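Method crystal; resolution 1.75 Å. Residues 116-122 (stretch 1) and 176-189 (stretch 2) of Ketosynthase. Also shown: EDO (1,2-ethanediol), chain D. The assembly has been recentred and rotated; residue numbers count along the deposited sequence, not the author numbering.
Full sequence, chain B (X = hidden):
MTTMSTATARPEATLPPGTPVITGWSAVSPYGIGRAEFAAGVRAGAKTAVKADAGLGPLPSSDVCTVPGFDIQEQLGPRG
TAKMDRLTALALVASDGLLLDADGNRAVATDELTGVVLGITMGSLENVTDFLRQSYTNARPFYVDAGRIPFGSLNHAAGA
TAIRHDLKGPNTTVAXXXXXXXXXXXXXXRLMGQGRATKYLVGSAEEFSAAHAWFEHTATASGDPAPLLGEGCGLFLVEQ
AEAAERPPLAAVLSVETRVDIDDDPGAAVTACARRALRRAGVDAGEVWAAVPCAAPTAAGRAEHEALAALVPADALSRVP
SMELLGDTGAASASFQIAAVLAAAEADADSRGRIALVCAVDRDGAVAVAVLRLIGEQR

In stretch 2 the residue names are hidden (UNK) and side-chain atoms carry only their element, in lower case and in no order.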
ATOM      1  N   VAL B 116       7.731   0.316  -9.999  1.00 35.97           N
ATOM      2  CA  VAL B 116       6.379   0.712 -10.237  1.00 33.46           C
ATOM      3  C   VAL B 116       5.770   1.022  -8.882  1.00 34.18           C
ATOM      4  O   VAL B 116       5.881   0.159  -8.002  1.00 34.93           O
ATOM      5  CB  VAL B 116       5.537  -0.407 -10.889  1.00 33.91           C
ATOM      6  CG1 VAL B 116       4.068  -0.005 -10.960  1.00 34.26           C
ATOM      7  CG2 VAL B 116       6.067  -0.760 -12.271  1.00 38.60           C
ATOM      8  N   VAL B 117       5.181   2.219  -8.733  1.00 31.53           N
ATOM      9  CA  VAL B 117       4.366   2.463  -7.529  1.00 32.91           C
ATOM     10  C   VAL B 117       3.091   3.202  -7.938  1.00 34.64           C
ATOM     11  O   VAL B 117       3.149   4.247  -8.587  1.00 35.96           O
ATOM     12  CB  VAL B 117       5.134   3.188  -6.417  1.00 32.38           C
ATOM     13  CG1 VAL B 117       5.736   4.509  -6.848  1.00 37.02           C
ATOM     14  CG2 VAL B 117       4.242   3.366  -5.191  1.00 33.05           C
ATOM     15  N   LEU B 118       1.921   2.626  -7.567  1.00 34.66           N
ATOM     16  CA  LEU B 118       0.647   3.146  -7.890  1.00 31.33           C
ATOM     17  C   LEU B 118      -0.112   3.491  -6.606  1.00 32.91           C
ATOM     18  O   LEU B 118      -0.153   2.680  -5.710  1.00 34.06           O
ATOM     19  CB  LEU B 118      -0.144   2.120  -8.681  1.00 36.53           C
ATOM     20  CG  LEU B 118      -1.436   2.628  -9.312  1.00 43.77           C
ATOM     21  CD1 LEU B 118      -1.189   3.661 -10.412  1.00 44.98           C
ATOM     22  CD2 LEU B 118      -2.250   1.467  -9.884  1.00 47.78           C
ATOM     23  N   GLY B 119      -0.660   4.699  -6.542  1.00 31.90           N
ATOM     24  CA  GLY B 119      -1.574   5.073  -5.445  1.00 34.52           C
ATOM     25  C   GLY B 119      -3.037   4.779  -5.794  1.00 32.24           C
ATOM     26  O   GLY B 119      -3.529   4.939  -6.937  1.00 33.72           O
ATOM     27  N   ILE B 120      -3.780   4.360  -4.768  1.00 31.85           N
ATOM     28  CA  ILE B 120      -5.182   3.993  -4.901  1.00 34.19           C
ATOM     29  C   ILE B 120      -5.904   4.543  -3.673  1.00 35.81           C
ATOM     30  O   ILE B 120      -5.248   5.043  -2.777  1.00 33.55           O
ATOM     31  CB  ILE B 120      -5.364   2.469  -4.972  1.00 33.82           C
ATOM     32  CG1 ILE B 120      -4.817   1.776  -3.724  1.00 36.34           C
ATOM     33  CG2 ILE B 120      -4.750   1.934  -6.254  1.00 34.95           C
ATOM     34  CD1 ILE B 120      -5.151   0.279  -3.592  1.00 37.98           C
ATOM     35  N   THR B 121      -7.232   4.423  -3.694  1.00 35.14           N
ATOM     36  CA  THR B 121      -8.090   4.684  -2.531  1.00 34.49           C
ATOM     37  C   THR B 121      -8.361   3.340  -1.859  1.00 33.65           C
ATOM     38  O   THR B 121      -7.921   3.037  -0.732  1.00 35.69           O
ATOM     39  CB  THR B 121      -9.370   5.410  -2.941  1.00 37.04           C
ATOM     40  OG1 THR B 121      -9.089   6.645  -3.586  1.00 36.07           O
ATOM     41  CG2 THR B 121     -10.265   5.696  -1.758  1.00 40.16           C
ATOM     42  N   MET B 122      -9.032   2.465  -2.603  1.00 35.07           N
ATOM     43  CA  MET B 122      -9.345   1.180  -2.061  1.00 33.95           C
ATOM     44  C   MET B 122      -9.541   0.198  -3.198  1.00 35.96           C
ATOM     45  O   MET B 122     -10.317  -0.735  -3.099  1.00 36.97           O
ATOM     46  CB  MET B 122     -10.628   1.288  -1.227  1.00 36.23           C
ATOM     47  CG  MET B 122     -10.854   0.138  -0.296  1.00 35.96           C
ATOM     48  SD  MET B 122      -9.414  -0.343   0.609  1.00 39.88           S
ATOM     49  CE  MET B 122     -10.016  -1.790   1.480  1.00 44.35           C
ATOM     50  N   UNK B 176      -4.299   5.868   0.224  1.00 37.39           N
ATOM     51  CA  UNK B 176      -4.187   7.259   0.609  1.00 35.50           C
ATOM     52  C   UNK B 176      -5.177   8.137  -0.102  1.00 36.43           C
ATOM     53  O   UNK B 176      -5.268   9.335   0.176  1.00 36.48           O
ATOM     54  N   UNK B 177      -5.908   7.593  -1.078  1.00 33.36           N
ATOM     55  CA  UNK B 177      -6.901   8.382  -1.745  1.00 35.62           C
ATOM     56  C   UNK B 177      -6.300   9.580  -2.463  1.00 38.89           C
ATOM     57  O   UNK B 177      -5.359   9.458  -3.254  1.00 33.61           O
ATOM     58  N   UNK B 178      -6.832  10.790  -2.222  1.00 32.97           N
ATOM     59  CA  UNK B 178      -6.366  11.918  -2.993  1.00 37.87           C
ATOM     60  C   UNK B 178      -4.867  12.213  -2.824  1.00 36.61           C
ATOM     61  O   UNK B 178      -4.277  12.827  -3.712  1.00 40.58           O
ATOM     62  c   UNK B 178     -11.280  14.272  -1.842  1.00 49.69           C
ATOM     63  c   UNK B 178      -9.195  14.396  -3.122  1.00 42.88           C
ATOM     64  c   UNK B 178      -8.611  13.037  -2.796  1.00 40.55           C
ATOM     65  n   UNK B 178     -12.579  14.014  -1.832  1.00 49.47           N
ATOM     66  n   UNK B 178     -10.647  14.546  -0.702  1.00 47.56           N
ATOM     67  c   UNK B 178      -7.127  13.171  -2.595  1.00 40.41           C
ATOM     68  n   UNK B 178     -10.626  14.283  -3.004  1.00 45.85           N
ATOM     69  N   UNK B 179      -4.255  11.805  -1.709  1.00 34.45           N
ATOM     70  CA  UNK B 179      -2.848  12.113  -1.497  1.00 34.86           C
ATOM     71  C   UNK B 179      -1.989  10.985  -2.073  1.00 34.88           C
ATOM     72  O   UNK B 179      -0.761  11.092  -2.009  1.00 35.45           O
ATOM     73  c   UNK B 179      -2.671  11.108   0.812  1.00 38.22           C
ATOM     74  c   UNK B 179      -3.240  13.554   0.473  1.00 36.47           C
ATOM     75  c   UNK B 179      -2.480  12.354  -0.044  1.00 36.35           C
ATOM     76  N   UNK B 180      -2.623   9.900  -2.551  1.00 36.27           N
ATOM     77  CA  UNK B 180      -1.882   8.662  -2.814  1.00 32.62           C
ATOM     78  C   UNK B 180      -0.830   8.887  -3.921  1.00 31.70           C
ATOM     79  O   UNK B 180       0.212   8.221  -3.914  1.00 33.00           O
ATOM     80  o   UNK B 180      -3.415   7.776  -4.424  1.00 34.89           O
ATOM     81  c   UNK B 180      -2.794   7.483  -3.182  1.00 32.05           C
ATOM     82  N   UNK B 181      -1.131   9.715  -4.912  1.00 33.79           N
ATOM     83  CA  UNK B 181      -0.126  10.014  -5.982  1.00 35.58           C
ATOM     84  C   UNK B 181       1.126  10.654  -5.415  1.00 35.44           C
ATOM     85  O   UNK B 181       2.237  10.384  -5.861  1.00 34.51           O
ATOM     86  N   UNK B 182       0.969  11.488  -4.385  1.00 36.26           N
ATOM     87  CA  UNK B 182       2.110  12.110  -3.749  1.00 35.71           C
ATOM     88  C   UNK B 182       2.843  11.150  -2.810  1.00 36.59           C
ATOM     89  O   UNK B 182       4.029  11.229  -2.729  1.00 34.78           O
ATOM     90  c   UNK B 182       1.679  13.400  -3.036  1.00 35.34           C
ATOM     91  c   UNK B 182       1.046  14.426  -3.964  1.00 35.08           C
ATOM     92  c   UNK B 182       0.669  15.727  -3.231  1.00 38.38           C
ATOM     93  c   UNK B 182       2.008  14.765  -5.084  1.00 37.86           C
ATOM     94  N   UNK B 183       2.127  10.284  -2.085  1.00 33.83           N
ATOM     95  CA  UNK B 183       2.743   9.251  -1.290  1.00 35.47           C
ATOM     96  C   UNK B 183       3.545   8.353  -2.227  1.00 33.14           C
ATOM     97  O   UNK B 183       4.643   7.959  -1.900  1.00 34.56           O
ATOM     98  c   UNK B 183       1.728   9.795   1.551  1.00 39.63           C
ATOM     99  c   UNK B 183       0.840   9.230   0.453  1.00 38.72           C
ATOM    100  c   UNK B 183       1.654   8.461  -0.587  1.00 35.22           C
ATOM    101  c   UNK B 183      -0.180   8.297   1.043  1.00 37.78           C
ATOM    102  N   UNK B 184       2.964   8.066  -3.391  1.00 34.37           N
ATOM    103  CA  UNK B 184       3.636   7.202  -4.336  1.00 35.69           C
ATOM    104  C   UNK B 184       4.926   7.895  -4.794  1.00 35.78           C
ATOM    105  O   UNK B 184       5.952   7.280  -4.933  1.00 37.86           O
ATOM    106  c   UNK B 184       2.778   6.913  -5.504  1.00 38.47           C
ATOM    107  N   UNK B 185       4.799   9.192  -5.098  1.00 36.49           N
ATOM    108  CA  UNK B 185       5.908   9.941  -5.630  1.00 34.58           C
ATOM    109  C   UNK B 185       7.024   9.958  -4.593  1.00 35.24           C
ATOM    110  O   UNK B 185       8.205   9.814  -4.913  1.00 37.76           O
ATOM    111  c   UNK B 185       7.214  11.658  -7.706  1.00 40.63           C
ATOM    112  c   UNK B 185       6.525  12.267  -6.500  1.00 39.31           C
ATOM    113  c   UNK B 185       5.444  11.351  -5.968  1.00 35.74           C
ATOM    114  c   UNK B 185       5.909  13.590  -6.867  1.00 39.09           C
ATOM    115  N   UNK B 186       6.655  10.161  -3.326  1.00 37.91           N
ATOM    116  CA  UNK B 186       7.650  10.256  -2.292  1.00 38.21           C
ATOM    117  C   UNK B 186       8.306   8.892  -2.052  1.00 38.77           C
ATOM    118  O   UNK B 186       9.529   8.753  -1.805  1.00 38.30           O
ATOM    119  n   UNK B 186       8.080  11.137   1.134  1.00 44.55           N
ATOM    120  c   UNK B 186       7.057  10.766  -0.988  1.00 38.47           C
ATOM    121  o   UNK B 186       8.949  12.156  -0.682  1.00 39.96           O
ATOM    122  c   UNK B 186       8.136  11.400  -0.146  1.00 40.34           C
ATOM    123  N   UNK B 187       7.483   7.842  -2.139  1.00 37.10           N
ATOM    124  CA  UNK B 187       7.967   6.516  -2.017  1.00 37.37           C
ATOM    125  C   UNK B 187       9.037   6.247  -3.092  1.00 35.85           C
ATOM    126  O   UNK B 187      10.152   5.770  -2.793  1.00 39.05           O
ATOM    127  c   UNK B 187       7.160   3.454  -0.808  1.00 35.10           C
ATOM    128  c   UNK B 187       7.101   4.114  -2.018  1.00 37.38           C
ATOM    129  c   UNK B 187       7.378   3.396  -3.153  1.00 37.20           C
ATOM    130  c   UNK B 187       7.764   1.408  -1.873  1.00 33.86           C
ATOM    131  o   UNK B 187       8.055   0.055  -1.794  1.00 36.09           O
ATOM    132  c   UNK B 187       7.441   2.107  -0.734  1.00 37.17           C
ATOM    133  c   UNK B 187       7.695   2.056  -3.088  1.00 34.55           C
ATOM    134  c   UNK B 187       6.756   5.574  -2.095  1.00 38.12           C
ATOM    135  N   UNK B 188       8.687   6.531  -4.325  1.00 36.52           N
ATOM    136  CA  UNK B 188       9.621   6.339  -5.482  1.00 34.56           C
ATOM    137  C   UNK B 188      10.908   7.138  -5.243  1.00 38.42           C
ATOM    138  O   UNK B 188      12.011   6.620  -5.422  1.00 42.54           O
ATOM    139  c   UNK B 188       8.951   6.782  -6.721  1.00 32.67           C
ATOM    140  N   UNK B 189      10.742   8.393  -4.850  1.00 40.36           N
ATOM    141  CA  UNK B 189      11.832   9.286  -4.607  1.00 42.91           C
ATOM    142  C   UNK B 189      12.772   8.647  -3.593  1.00 45.87           C
ATOM    143  O   UNK B 189      13.975   8.627  -3.798  1.00 44.31           O
ATOM    144  n   UNK B 189      11.537  12.498   0.378  1.00 48.54           N
ATOM    145  n   UNK B 189      11.379  12.826  -1.896  1.00 49.43           N
ATOM    146  c   UNK B 189      12.477  11.565  -3.696  1.00 47.02           C
ATOM    147  n   UNK B 189      13.420  12.931  -0.859  1.00 52.32           N
ATOM    148  c   UNK B 189      11.928  12.903  -3.252  1.00 49.24           C
ATOM    149  c   UNK B 189      11.337  10.655  -4.121  1.00 41.55           C
ATOM    150  c   UNK B 189      12.109  12.754  -0.791  1.00 51.77           C
TER
HETATM  151  C1  EDO D 402     -12.111  15.776   3.617  1.00 59.41           C
HETATM  152  O1  EDO D 402     -11.936  15.645   2.182  1.00 52.24           O
HETATM  153  C2  EDO D 402     -13.529  15.678   4.196  1.00 60.13           C
HETATM  154  O2  EDO D 402     -13.602  16.782   5.094  1.00 61.08           O
HETATM  155  O   HOH W   1      -7.006   5.022   0.910  1.00 33.84           O

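Position 176 has no side-chain atoms. With phi near 123°, a CB would be jammed against the preceding carbonyl, so the backbone itself calls for glycine: Gly-176. Its N donates to a water 2.9 Å away, and that water donates to Thr-121 O at 2.7 Å, bridging the two stretches.

Position 177 is equally bare, and its phi of 62° favours the same choice: Gly-177. Its N donates to Ile-120 O at 3.1 Å, and its CA lies 3.3 Å from Thr-121 OG1.

Position 178 carries three carbons, a nitrogen, then a carbon bearing two more nitrogens: Arg-178. Its CA-to-CB bond points away from stretch 1, and its NH1 makes a weak 3.3 Å hydrogen bond to O1 of the ethanediol.

Position 179 has one carbon carrying two others and touches nothing on stretch 1. This beta-branched pattern fits valine, Val-179.

Position 180 has one carbon and one oxygen, the oxygen 3.3 Å from Gly-119 C. That is Ser-180, whose OG turns back to donate to Gly-177 O at 2.8 Å, linking it to the residue three places earlier.

Position 181 has no side-chain atoms, and a CB would point away from the strand: Gly-181.

Positions 182 and 183 each hold four carbons forked at the second, without reaching stretch 1: Leu-182 and Leu-183. Gly-176 depends on the latter too, since a CB there would come within 2.7 Å of Leu-183 CD1.

Position 184 shows a single carbon, 3.8 Å from Val-117 CG2: Ala-184. Its small side chain accompanies a close approach in which Val-117 CG1 lies 3.4 Å from Ala-184 O.

Position 185 repeats the four-carbon fork, its CA-to-CB bond pointing away: Leu-185.

Position 186 has two carbons, the second bearing an oxygen and a nitrogen, out of reach of stretch 1: Asn-186.

Position 187 is one carbon and a six-carbon ring bearing an oxygen, and a ring carbon lies 3.7 Å from Val-117 CG2, approached obliquely: Tyr-187, the ring carbon being CD2.

Position 188 has one carbon, 3.9 Å from Val-117 CG1: Ala-188.

Position 189 again ends in a carbon with two nitrogens after three carbons and a nitrogen. Arg-189 leaves the strand alone; its NE and NH2 each donate to Asn-186 OD1 at 2.8 Å.

The rule is economy. Strand and helix run nearly antiparallel, their axes approaching to 6.9 Å. Val-117 packs against Ala-184, Tyr-187 and Ala-188, while Gly-119 accommodates Ser-180: an ideal CB there would sit 2.4 Å from Ser-180 OG. Beyond the strand, one direct hydrogen bond, Gly-177 N to Ile-120 O, and one water join the two stretches.

Stretch 2 176-189: GGRVSGLLALNYAR
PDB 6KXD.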